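Local coordinates for protein alanine racemase (Oenococcus oeni PSU-1, PDB 3HUR) that belongs to the alanine racemase family, whose members join an N-terminal domain of the TIM-barrel type to a separate C-terminal domain, at residues I84-A89 with H101-T106; P108-L113 with S145-I150; L123-A128 with P155-F160. All blocks are in the same frame, centred on the assembly; numbering follows the deposited sequence.

Interaction 1: I84-A89 with H101-T106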
ATOM      1  N   ILE A  84      33.733  -1.140  21.680  1.00 33.36           N
ATOM      2  CA  ILE A  84      32.733  -1.333  20.662  1.00 32.35           C
ATOM      3  C   ILE A  84      33.186  -2.416  19.754  1.00 32.34           C
ATOM      4  O   ILE A  84      34.356  -2.502  19.406  1.00 32.97           O
ATOM      5  CB  ILE A  84      32.538  -0.063  19.790  1.00 32.28           C
ATOM      6  CG1 ILE A  84      31.852   1.033  20.603  1.00 31.17           C
ATOM      7  CG2 ILE A  84      31.692  -0.389  18.576  1.00 30.09           C
ATOM      8  CD1 ILE A  84      32.316   2.406  20.302  1.00 30.77           C
ATOM      9  N   TRP A  85      32.232  -3.218  19.329  1.00 31.99           N
ATOM     10  CA  TRP A  85      32.523  -4.414  18.582  1.00 32.25           C
ATOM     11  C   TRP A  85      31.639  -4.349  17.367  1.00 32.79           C
ATOM     12  O   TRP A  85      30.430  -4.274  17.479  1.00 32.53           O
ATOM     13  CB  TRP A  85      32.185  -5.603  19.493  1.00 32.18           C
ATOM     14  CG  TRP A  85      32.192  -6.974  18.920  1.00 31.58           C
ATOM     15  CD1 TRP A  85      32.551  -7.368  17.655  1.00 32.66           C
ATOM     16  CD2 TRP A  85      31.866  -8.168  19.636  1.00 29.05           C
ATOM     17  NE1 TRP A  85      32.413  -8.736  17.543  1.00 32.37           N
ATOM     18  CE2 TRP A  85      32.007  -9.237  18.758  1.00 28.98           C
ATOM     19  CE3 TRP A  85      31.429  -8.419  20.939  1.00 29.05           C
ATOM     20  CZ2 TRP A  85      31.738 -10.537  19.133  1.00 30.04           C
ATOM     21  CZ3 TRP A  85      31.161  -9.709  21.306  1.00 29.88           C
ATOM     22  CH2 TRP A  85      31.321 -10.754  20.409  1.00 29.65           C
ATOM     23  N   VAL A  86      32.261  -4.349  16.206  1.00 34.01           N
ATOM     24  CA  VAL A  86      31.565  -4.283  14.948  1.00 35.21           C
ATOM     25  C   VAL A  86      31.453  -5.683  14.366  1.00 36.51           C
ATOM     26  O   VAL A  86      32.424  -6.415  14.332  1.00 37.17           O
ATOM     27  CB  VAL A  86      32.312  -3.319  14.008  1.00 35.57           C
ATOM     28  CG1 VAL A  86      31.617  -3.239  12.609  1.00 34.67           C
ATOM     29  CG2 VAL A  86      32.371  -1.966  14.677  1.00 33.65           C
ATOM     30  N   LEU A  87      30.273  -6.053  13.872  1.00 38.52           N
ATOM     31  CA  LEU A  87      29.960  -7.471  13.735  1.00 39.72           C
ATOM     32  C   LEU A  87      30.438  -8.191  12.484  1.00 40.97           C
ATOM     33  O   LEU A  87      30.732  -9.437  12.567  1.00 42.91           O
ATOM     34  CB  LEU A  87      28.475  -7.752  13.955  1.00 39.66           C
ATOM     35  CG  LEU A  87      28.105  -7.901  15.427  1.00 40.53           C
ATOM     36  CD1 LEU A  87      26.636  -8.279  15.556  1.00 41.60           C
ATOM     37  CD2 LEU A  87      28.975  -8.951  16.097  1.00 41.15           C
ATOM     38  N   GLY A  88      30.521  -7.491  11.357  1.00 40.32           N
ATOM     39  CA  GLY A  88      30.824  -8.182  10.102  1.00 39.39           C
ATOM     40  C   GLY A  88      31.957  -7.524   9.366  1.00 39.82           C
ATOM     41  O   GLY A  88      32.026  -7.579   8.137  1.00 41.22           O
ATOM     42  N   ALA A  89      32.855  -6.897  10.103  1.00 39.10           N
ATOM     43  CA  ALA A  89      33.932  -6.183   9.489  1.00 39.27           C
ATOM     44  C   ALA A  89      35.279  -6.776   9.973  1.00 39.57           C
ATOM     45  O   ALA A  89      35.484  -6.990  11.162  1.00 38.56           O
ATOM     46  CB  ALA A  89      33.819  -4.698   9.814  1.00 38.46           C
ATOM     47  N   HIS A 101      40.780   3.103  17.342  1.00 39.17           N
ATOM     48  CA  HIS A 101      39.487   3.474  17.919  1.00 38.81           C
ATOM     49  C   HIS A 101      38.926   2.436  18.901  1.00 38.25           C
ATOM     50  O   HIS A 101      37.747   2.535  19.303  1.00 37.18           O
ATOM     51  CB  HIS A 101      38.479   3.723  16.785  1.00 38.72           C
ATOM     52  CG  HIS A 101      38.849   4.863  15.892  1.00 38.04           C
ATOM     53  ND1 HIS A 101      38.737   6.182  16.286  1.00 37.74           N
ATOM     54  CD2 HIS A 101      39.291   4.882  14.611  1.00 37.11           C
ATOM     55  CE1 HIS A 101      39.111   6.961  15.285  1.00 39.80           C
ATOM     56  NE2 HIS A 101      39.452   6.197  14.259  1.00 38.48           N
ATOM     57  N   ASP A 102      39.763   1.447  19.258  1.00 38.26           N
ATOM     58  CA  ASP A 102      39.433   0.423  20.257  1.00 38.07           C
ATOM     59  C   ASP A 102      38.157  -0.320  19.877  1.00 37.24           C
ATOM     60  O   ASP A 102      37.168  -0.345  20.646  1.00 36.56           O
ATOM     61  CB  ASP A 102      39.241   1.059  21.628  1.00 38.59           C
ATOM     62  CG  ASP A 102      39.003   0.019  22.717  1.00 43.87           C
ATOM     63  OD1 ASP A 102      39.587  -1.096  22.564  1.00 49.25           O
ATOM     64  OD2 ASP A 102      38.258   0.294  23.723  1.00 47.54           O
ATOM     65  N   ILE A 103      38.165  -0.876  18.672  1.00 35.56           N
ATOM     66  CA  ILE A 103      37.038  -1.605  18.164  1.00 35.35           C
ATOM     67  C   ILE A 103      37.366  -3.075  18.108  1.00 35.33           C
ATOM     68  O   ILE A 103      38.376  -3.466  17.509  1.00 34.04           O
ATOM     69  CB  ILE A 103      36.667  -1.140  16.728  1.00 36.11           C
ATOM     70  CG1 ILE A 103      36.247   0.336  16.748  1.00 35.70           C
ATOM     71  CG2 ILE A 103      35.583  -2.040  16.130  1.00 34.07           C
ATOM     72  CD1 ILE A 103      35.833   0.856  15.397  1.00 38.23           C
ATOM     73  N   VAL A 104      36.505  -3.881  18.724  1.00 34.82           N
ATOM     74  CA  VAL A 104      36.641  -5.311  18.672  1.00 34.60           C
ATOM     75  C   VAL A 104      36.137  -5.807  17.343  1.00 34.76           C
ATOM     76  O   VAL A 104      35.118  -5.358  16.884  1.00 35.99           O
ATOM     77  CB  VAL A 104      35.794  -5.987  19.763  1.00 34.71           C
ATOM     78  CG1 VAL A 104      35.852  -7.519  19.623  1.00 34.30           C
ATOM     79  CG2 VAL A 104      36.222  -5.531  21.137  1.00 33.70           C
ATOM     80  N   ILE A 105      36.814  -6.775  16.742  1.00 35.23           N
ATOM     81  CA  ILE A 105      36.340  -7.400  15.505  1.00 34.89           C
ATOM     82  C   ILE A 105      36.229  -8.925  15.666  1.00 35.74           C
ATOM     83  O   ILE A 105      36.790  -9.504  16.595  1.00 35.14           O
ATOM     84  CB  ILE A 105      37.204  -7.028  14.287  1.00 35.14           C
ATOM     85  CG1 ILE A 105      38.598  -7.661  14.343  1.00 35.12           C
ATOM     86  CG2 ILE A 105      37.325  -5.482  14.148  1.00 34.88           C
ATOM     87  CD1 ILE A 105      39.403  -7.372  13.096  1.00 33.04           C
ATOM     88  N   THR A 106      35.440  -9.544  14.786  1.00 36.26           N
ATOM     89  CA  THR A 106      35.204 -10.969  14.787  1.00 36.85           C
ATOM     90  C   THR A 106      36.286 -11.667  13.953  1.00 37.15           C
ATOM     91  O   THR A 106      36.721 -11.150  12.931  1.00 36.32           O
ATOM     92  CB  THR A 106      33.798 -11.333  14.248  1.00 36.65           C
ATOM     93  OG1 THR A 106      32.838 -11.326  15.309  1.00 37.72           O
ATOM     94  CG2 THR A 106      33.787 -12.697  13.659  1.00 37.52           C
TER
HETATM   95  O   HOH W   1      33.928  -7.864  12.787  1.00 25.94           O
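I84 and W85 pair with I103 and V104 as parallel bridges. They join strands 84-86 and 103-107 of a beta-alpha-beta unit in the TIM-type barrel, with helix 95-100 as the crossover. I84 O accepts from V104 N at 2.6 Å, and I103 CA makes a CA-H...O contact with the same oxygen. The W85 side chain lies on the other face from I84, with V104. Its CG, anti to the backbone N (chi1 171°), is set against V104 CB. V104 CG1 sits over the five-membered ring of W85, 3.9 Å from its centroid, a CH-pi contact. At the ring edge, in plane, W85 NE1 gives a weak hydrogen bond to T106 OG1 at 3.4 Å. That hydroxyl is also hydrogen-bonded to Y163 OH. V86 N donates to V104 O at 3.1 Å, and V86 CG2 meets I103 CG2 at 3.5 Å. Beyond this point the two chains part, and a water bridges the gap. It donates to V86 O at 2.6 Å and accepts from T106 N at 3.0 Å. L87 CD2 lies over the opposite face of the W85 ring, toward its rim. Finally the loop swings toward strand 103-107, leaving A89 O 3.6 Å from I105 CB.

Interaction 2: P108-L113 with S145-I150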
ATOM      1  N   PRO A 108      36.847 -14.485  11.534  1.00 40.13           N
ATOM      2  CA  PRO A 108      35.890 -15.175  10.711  1.00 41.46           C
ATOM      3  C   PRO A 108      36.283 -16.581  10.310  1.00 42.53           C
ATOM      4  O   PRO A 108      35.400 -17.374   9.960  1.00 42.71           O
ATOM      5  CB  PRO A 108      35.839 -14.287   9.464  1.00 41.41           C
ATOM      6  CG  PRO A 108      37.208 -13.823   9.332  1.00 40.09           C
ATOM      7  CD  PRO A 108      37.646 -13.542  10.741  1.00 39.96           C
ATOM      8  N   SER A 109      37.593 -16.863  10.311  1.00 43.84           N
ATOM      9  CA  SER A 109      38.151 -18.117   9.769  1.00 44.36           C
ATOM     10  C   SER A 109      39.610 -18.303  10.199  1.00 44.72           C
ATOM     11  O   SER A 109      40.308 -17.314  10.399  1.00 44.41           O
ATOM     12  CB  SER A 109      38.081 -18.114   8.226  1.00 44.04           C
ATOM     13  OG  SER A 109      39.250 -17.533   7.668  1.00 44.08           O
ATOM     14  N   LEU A 110      40.070 -19.559  10.288  1.00 45.28           N
ATOM     15  CA  LEU A 110      41.492 -19.842  10.545  1.00 45.60           C
ATOM     16  C   LEU A 110      42.410 -19.208   9.509  1.00 45.70           C
ATOM     17  O   LEU A 110      43.444 -18.626   9.856  1.00 45.50           O
ATOM     18  CB  LEU A 110      41.782 -21.350  10.646  1.00 45.84           C
ATOM     19  CG  LEU A 110      43.198 -21.708  11.164  1.00 46.33           C
ATOM     20  CD1 LEU A 110      43.382 -21.250  12.590  1.00 43.24           C
ATOM     21  CD2 LEU A 110      43.485 -23.203  11.046  1.00 46.40           C
ATOM     22  N   ALA A 111      42.044 -19.290   8.242  1.00 46.54           N
ATOM     23  CA  ALA A 111      42.863 -18.647   7.195  1.00 47.56           C
ATOM     24  C   ALA A 111      43.166 -17.156   7.516  1.00 48.15           C
ATOM     25  O   ALA A 111      44.324 -16.692   7.438  1.00 47.46           O
ATOM     26  CB  ALA A 111      42.187 -18.794   5.834  1.00 47.60           C
ATOM     27  N   TRP A 112      42.118 -16.438   7.917  1.00 48.91           N
ATOM     28  CA  TRP A 112      42.203 -15.008   8.243  1.00 49.50           C
ATOM     29  C   TRP A 112      43.255 -14.728   9.314  1.00 49.92           C
ATOM     30  O   TRP A 112      44.000 -13.765   9.220  1.00 49.62           O
ATOM     31  CB  TRP A 112      40.812 -14.495   8.693  1.00 49.58           C
ATOM     32  CG  TRP A 112      40.749 -13.017   9.040  1.00 49.40           C
ATOM     33  CD1 TRP A 112      40.310 -12.008   8.237  1.00 48.44           C
ATOM     34  CD2 TRP A 112      41.145 -12.400  10.275  1.00 48.37           C
ATOM     35  NE1 TRP A 112      40.405 -10.813   8.890  1.00 48.04           N
ATOM     36  CE2 TRP A 112      40.926 -11.022  10.137  1.00 47.42           C
ATOM     37  CE3 TRP A 112      41.691 -12.877  11.468  1.00 47.20           C
ATOM     38  CZ2 TRP A 112      41.209 -10.124  11.145  1.00 46.62           C
ATOM     39  CZ3 TRP A 112      41.972 -11.981  12.467  1.00 46.81           C
ATOM     40  CH2 TRP A 112      41.726 -10.621  12.303  1.00 46.88           C
ATOM     41  N   LEU A 113      43.286 -15.570  10.347  1.00 51.42           N
ATOM     42  CA  LEU A 113      44.262 -15.449  11.465  1.00 52.12           C
ATOM     43  C   LEU A 113      45.671 -15.770  11.038  1.00 52.56           C
ATOM     44  O   LEU A 113      46.604 -15.112  11.455  1.00 53.40           O
ATOM     45  CB  LEU A 113      43.915 -16.400  12.616  1.00 52.16           C
ATOM     46  CG  LEU A 113      43.248 -15.823  13.855  1.00 52.01           C
ATOM     47  CD1 LEU A 113      43.110 -16.926  14.926  1.00 49.39           C
ATOM     48  CD2 LEU A 113      44.035 -14.637  14.374  1.00 50.52           C
ATOM     49  N   SER A 145      41.616 -24.901  18.258  1.00 50.62           N
ATOM     50  CA  SER A 145      42.890 -24.958  18.984  1.00 50.66           C
ATOM     51  C   SER A 145      44.057 -24.463  18.125  1.00 50.05           C
ATOM     52  O   SER A 145      44.959 -23.829  18.650  1.00 50.37           O
ATOM     53  CB  SER A 145      43.173 -26.340  19.608  1.00 50.79           C
ATOM     54  OG  SER A 145      43.287 -27.339  18.633  1.00 51.39           O
ATOM     55  N   ALA A 146      44.039 -24.688  16.816  1.00 49.77           N
ATOM     56  CA  ALA A 146      45.049 -24.032  15.967  1.00 50.12           C
ATOM     57  C   ALA A 146      44.970 -22.542  16.200  1.00 50.60           C
ATOM     58  O   ALA A 146      45.988 -21.881  16.416  1.00 52.11           O
ATOM     59  CB  ALA A 146      44.854 -24.335  14.531  1.00 49.87           C
ATOM     60  N   ALA A 147      43.749 -22.022  16.228  1.00 50.59           N
ATOM     61  CA  ALA A 147      43.531 -20.587  16.320  1.00 50.01           C
ATOM     62  C   ALA A 147      43.934 -20.040  17.679  1.00 49.72           C
ATOM     63  O   ALA A 147      44.502 -18.953  17.762  1.00 48.90           O
ATOM     64  CB  ALA A 147      42.074 -20.270  16.022  1.00 49.87           C
ATOM     65  N   LYS A 148      43.646 -20.792  18.744  1.00 49.96           N
ATOM     66  CA  LYS A 148      44.008 -20.370  20.127  1.00 50.16           C
ATOM     67  C   LYS A 148      45.511 -20.277  20.307  1.00 50.21           C
ATOM     68  O   LYS A 148      45.985 -19.421  21.051  1.00 50.82           O
ATOM     69  CB  LYS A 148      43.460 -21.349  21.152  1.00 50.11           C
ATOM     70  CG  LYS A 148      43.680 -20.935  22.592  1.00 51.26           C
ATOM     71  CD  LYS A 148      43.148 -22.020  23.578  1.00 51.61           C
ATOM     72  CE  LYS A 148      43.096 -21.529  25.058  1.00 52.75           C
ATOM     73  NZ  LYS A 148      44.387 -20.943  25.544  1.00 52.05           N
ATOM     74  N   LYS A 149      46.237 -21.165  19.613  1.00 50.02           N
ATOM     75  CA  LYS A 149      47.702 -21.131  19.528  1.00 49.97           C
ATOM     76  C   LYS A 149      48.182 -19.849  18.908  1.00 49.04           C
ATOM     77  O   LYS A 149      49.077 -19.237  19.456  1.00 49.50           O
ATOM     78  CB  LYS A 149      48.277 -22.320  18.708  1.00 50.35           C
ATOM     79  N   ILE A 150      47.611 -19.446  17.768  1.00 48.27           N
ATOM     80  CA  ILE A 150      48.087 -18.245  17.066  1.00 47.48           C
ATOM     81  C   ILE A 150      47.813 -17.021  17.876  1.00 47.84           C
ATOM     82  O   ILE A 150      48.650 -16.132  17.938  1.00 48.49           O
ATOM     83  CB  ILE A 150      47.479 -18.063  15.682  1.00 47.47           C
ATOM     84  CG1 ILE A 150      47.953 -19.186  14.761  1.00 45.71           C
ATOM     85  CG2 ILE A 150      47.869 -16.664  15.093  1.00 46.28           C
ATOM     86  CD1 ILE A 150      47.106 -19.369  13.530  1.00 45.30           C
TER
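L110 and L113 of helix 110-114 pack against A147 of helix 141-153. The contact is apolar. L110 CD1 meets A147 CB at 3.8 Å, and L110 CD2 meets A146 CB at 3.9 Å. The L110 CG is anti to the backbone N (chi1 -170°), and the two methyls beyond it do the touching. L113 CD1 reaches the same A147 CB at 3.7 Å, so this one methyl meets both leucines. I150 gives looser contacts: its CD1 is 4.3 Å from L110 CD1, and its CG2 is 4.4 Å from L113 CD2. The small side chain of A147 lets the leucine ends come close to the backbone of helix 141-153, with L110 CD1 3.7 Å from A147 N. Further out, S109 is the N-cap of the short helix. Its OG accepts from W112 N at 3.1 Å, with an N-H...O angle of 163°. P108 CD lies over one face of the W112 ring, toward its rim. W112 NE1 donates to W90 O, and the ring packs on I105 and I107 of strand 103-107. The two helices follow successive strands, 103-107 and 123-128, as expected for neighbouring outer helices of a TIM-type barrel.

Interaction 3: L123-A128 with P155-F160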
ATOM      1  N   LEU A 123      45.119  -5.373  18.872  1.00 44.42           N
ATOM      2  CA  LEU A 123      43.898  -5.692  18.138  1.00 42.57           C
ATOM      3  C   LEU A 123      43.057  -6.614  18.986  1.00 41.91           C
ATOM      4  O   LEU A 123      43.508  -7.715  19.342  1.00 41.34           O
ATOM      5  CB  LEU A 123      44.219  -6.399  16.818  1.00 41.70           C
ATOM      6  CG  LEU A 123      43.021  -6.766  15.926  1.00 40.17           C
ATOM      7  CD1 LEU A 123      42.284  -5.503  15.424  1.00 39.08           C
ATOM      8  CD2 LEU A 123      43.436  -7.637  14.746  1.00 36.87           C
ATOM      9  N   LYS A 124      41.834  -6.177  19.299  1.00 40.45           N
ATOM     10  CA  LYS A 124      40.913  -6.979  20.110  1.00 39.26           C
ATOM     11  C   LYS A 124      39.997  -7.773  19.168  1.00 39.10           C
ATOM     12  O   LYS A 124      39.391  -7.191  18.256  1.00 37.71           O
ATOM     13  CB  LYS A 124      40.068  -6.098  20.999  1.00 38.67           C
ATOM     14  CG  LYS A 124      40.867  -5.102  21.801  1.00 40.04           C
ATOM     15  CD  LYS A 124      39.973  -4.348  22.757  1.00 40.47           C
ATOM     16  CE  LYS A 124      40.735  -3.633  23.810  1.00 40.89           C
ATOM     17  NZ  LYS A 124      39.808  -3.485  24.964  1.00 45.05           N
ATOM     18  N   VAL A 125      39.916  -9.087  19.407  1.00 38.07           N
ATOM     19  CA  VAL A 125      39.330 -10.024  18.479  1.00 37.59           C
ATOM     20  C   VAL A 125      38.368 -10.915  19.213  1.00 37.85           C
ATOM     21  O   VAL A 125      38.510 -11.096  20.409  1.00 39.15           O
ATOM     22  CB  VAL A 125      40.404 -10.886  17.779  1.00 37.90           C
ATOM     23  CG1 VAL A 125      41.317 -10.008  16.904  1.00 35.56           C
ATOM     24  CG2 VAL A 125      41.201 -11.701  18.794  1.00 37.95           C
ATOM     25  N   SER A 126      37.382 -11.441  18.503  1.00 37.58           N
ATOM     26  CA  SER A 126      36.394 -12.330  19.065  1.00 38.22           C
ATOM     27  C   SER A 126      36.337 -13.556  18.217  1.00 38.62           C
ATOM     28  O   SER A 126      36.340 -13.485  17.008  1.00 39.24           O
ATOM     29  CB  SER A 126      34.985 -11.723  19.061  1.00 38.19           C
ATOM     30  OG  SER A 126      34.822 -10.841  20.141  1.00 39.05           O
ATOM     31  N   LEU A 127      36.194 -14.688  18.862  1.00 39.02           N
ATOM     32  CA  LEU A 127      36.267 -15.938  18.180  1.00 38.86           C
ATOM     33  C   LEU A 127      34.867 -16.500  18.168  1.00 38.42           C
ATOM     34  O   LEU A 127      34.244 -16.713  19.213  1.00 38.05           O
ATOM     35  CB  LEU A 127      37.216 -16.818  18.960  1.00 39.81           C
ATOM     36  CG  LEU A 127      37.710 -18.091  18.325  1.00 40.26           C
ATOM     37  CD1 LEU A 127      38.588 -17.778  17.139  1.00 40.30           C
ATOM     38  CD2 LEU A 127      38.495 -18.771  19.438  1.00 42.55           C
ATOM     39  N   ALA A 128      34.352 -16.698  16.968  1.00 37.93           N
ATOM     40  CA  ALA A 128      32.962 -17.044  16.796  1.00 37.51           C
ATOM     41  C   ALA A 128      32.890 -18.530  16.598  1.00 37.22           C
ATOM     42  O   ALA A 128      33.573 -19.071  15.740  1.00 36.04           O
ATOM     43  CB  ALA A 128      32.385 -16.320  15.590  1.00 36.71           C
ATOM     44  N   PRO A 155      50.870 -11.530  21.410  1.00 50.58           N
ATOM     45  CA  PRO A 155      50.390 -10.724  22.535  1.00 50.25           C
ATOM     46  C   PRO A 155      49.754  -9.395  22.073  1.00 49.52           C
ATOM     47  O   PRO A 155      49.134  -8.696  22.865  1.00 49.39           O
ATOM     48  CB  PRO A 155      51.675 -10.463  23.313  1.00 50.41           C
ATOM     49  CG  PRO A 155      52.715 -10.295  22.191  1.00 50.88           C
ATOM     50  CD  PRO A 155      52.297 -11.275  21.116  1.00 50.56           C
ATOM     51  N   GLN A 156      49.936  -9.036  20.806  1.00 49.03           N
ATOM     52  CA  GLN A 156      49.169  -7.938  20.221  1.00 48.79           C
ATOM     53  C   GLN A 156      47.668  -8.318  19.976  1.00 47.75           C
ATOM     54  O   GLN A 156      46.856  -7.427  19.795  1.00 48.03           O
ATOM     55  CB  GLN A 156      49.833  -7.427  18.925  1.00 48.95           C
ATOM     56  CG  GLN A 156      51.060  -6.564  19.172  1.00 50.14           C
ATOM     57  CD  GLN A 156      51.669  -5.992  17.905  1.00 52.81           C
ATOM     58  OE1 GLN A 156      52.628  -6.547  17.354  1.00 53.51           O
ATOM     59  NE2 GLN A 156      51.116  -4.874  17.432  1.00 52.59           N
ATOM     60  N   LEU A 157      47.321  -9.610  19.944  1.00 45.95           N
ATOM     61  CA  LEU A 157      45.917 -10.038  19.863  1.00 44.85           C
ATOM     62  C   LEU A 157      45.332 -10.165  21.254  1.00 43.96           C
ATOM     63  O   LEU A 157      45.888 -10.816  22.106  1.00 45.10           O
ATOM     64  CB  LEU A 157      45.760 -11.363  19.120  1.00 43.90           C
ATOM     65  CG  LEU A 157      46.163 -11.283  17.648  1.00 42.89           C
ATOM     66  CD1 LEU A 157      46.105 -12.684  17.006  1.00 38.66           C
ATOM     67  CD2 LEU A 157      45.260 -10.266  16.896  1.00 40.76           C
ATOM     68  N   ASP A 158      44.200  -9.538  21.483  1.00 42.96           N
ATOM     69  CA  ASP A 158      43.574  -9.608  22.766  1.00 42.28           C
ATOM     70  C   ASP A 158      42.218 -10.249  22.551  1.00 41.25           C
ATOM     71  O   ASP A 158      41.369  -9.676  21.914  1.00 42.20           O
ATOM     72  CB  ASP A 158      43.454  -8.214  23.325  1.00 42.42           C
ATOM     73  CG  ASP A 158      42.675  -8.172  24.571  1.00 44.13           C
ATOM     74  OD1 ASP A 158      42.281  -9.250  25.035  1.00 45.74           O
ATOM     75  OD2 ASP A 158      42.442  -7.053  25.081  1.00 48.83           O
ATOM     76  N   LEU A 159      42.038 -11.456  23.060  1.00 39.52           N
ATOM     77  CA  LEU A 159      40.807 -12.178  22.894  1.00 37.94           C
ATOM     78  C   LEU A 159      39.738 -11.563  23.792  1.00 37.06           C
ATOM     79  O   LEU A 159      39.843 -11.582  25.004  1.00 36.40           O
ATOM     80  CB  LEU A 159      41.033 -13.623  23.256  1.00 37.69           C
ATOM     81  CG  LEU A 159      39.910 -14.587  22.955  1.00 38.26           C
ATOM     82  CD1 LEU A 159      39.485 -14.509  21.511  1.00 35.80           C
ATOM     83  CD2 LEU A 159      40.394 -16.002  23.322  1.00 37.60           C
ATOM     84  N   PHE A 160      38.711 -11.000  23.160  1.00 35.58           N
ATOM     85  CA  PHE A 160      37.689 -10.256  23.843  1.00 34.07           C
ATOM     86  C   PHE A 160      36.579 -11.177  24.225  1.00 33.10           C
ATOM     87  O   PHE A 160      35.954 -10.993  25.259  1.00 32.60           O
ATOM     88  CB  PHE A 160      37.142  -9.146  22.912  1.00 34.40           C
ATOM     89  CG  PHE A 160      36.103  -8.298  23.551  1.00 34.01           C
ATOM     90  CD1 PHE A 160      34.756  -8.556  23.357  1.00 33.83           C
ATOM     91  CD2 PHE A 160      36.461  -7.269  24.395  1.00 34.39           C
ATOM     92  CE1 PHE A 160      33.791  -7.786  23.982  1.00 32.75           C
ATOM     93  CE2 PHE A 160      35.496  -6.485  25.025  1.00 34.39           C
ATOM     94  CZ  PHE A 160      34.159  -6.744  24.808  1.00 33.80           C
TER
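V125, F160 and D158 bury the most surface where strand 123-128 runs parallel to strand 157-163. V125 bridges with L159 and bonds to the residues on either side of it. V125 N donates to D158 O at 3.0 Å, and V125 O accepts from F160 N at 2.8 Å, almost straight at 174°. V125 CG1 touches L157 CD2, on the face that also carries L123 and L159. F160 sets its CB 3.5 Å from V125 O. Its CG is anti to the backbone N (chi1 -178°). The ring then leads away from the strand, with S126 OG at its edge, 3.9 Å from F160 CD1, and it also meets Y36. D158 N donates to L123 O at 2.9 Å. The D158 side chain runs alongside K124 in the same direction. K124 NZ stays 4.4 Å from D158 OD2, too far for a salt bridge, and has a long, weak ion pair with D102 OD1. At the start of the pairing, L123 N donates to Q156 O at 2.8 Å. Helix 141-153 is the crossover of this beta-alpha-beta unit of the TIM-type barrel. Strand 103-107 flanks strand 123-128 on its other edge, and F98 and I99 of helix 95-100 touch L123.

Overall arrangement
From the N terminus, interaction 1 comes first. It closes the loop through helix 95-100 before the others open. Interactions 2 and 3 then cross, because their segments alternate along the chain: 108-113, 123-128, 145-150, 155-160. Interaction 2 closes the loop that passes through strand 123-128, and interaction 3 the one through helix 141-153. None nests inside another. Interactions 1 and 3 share one parallel sheet, with centres about 10 Å apart. Probable backbone hydrogen bonds from I105 N to K124 O and from S126 N to I105 O join them, giving four consecutive strands. Interaction 2 lies in the helical layer. Its W112 packs on L123 and its L113 on L157, both of interaction 3. Together they tie barrel strands to outer helices.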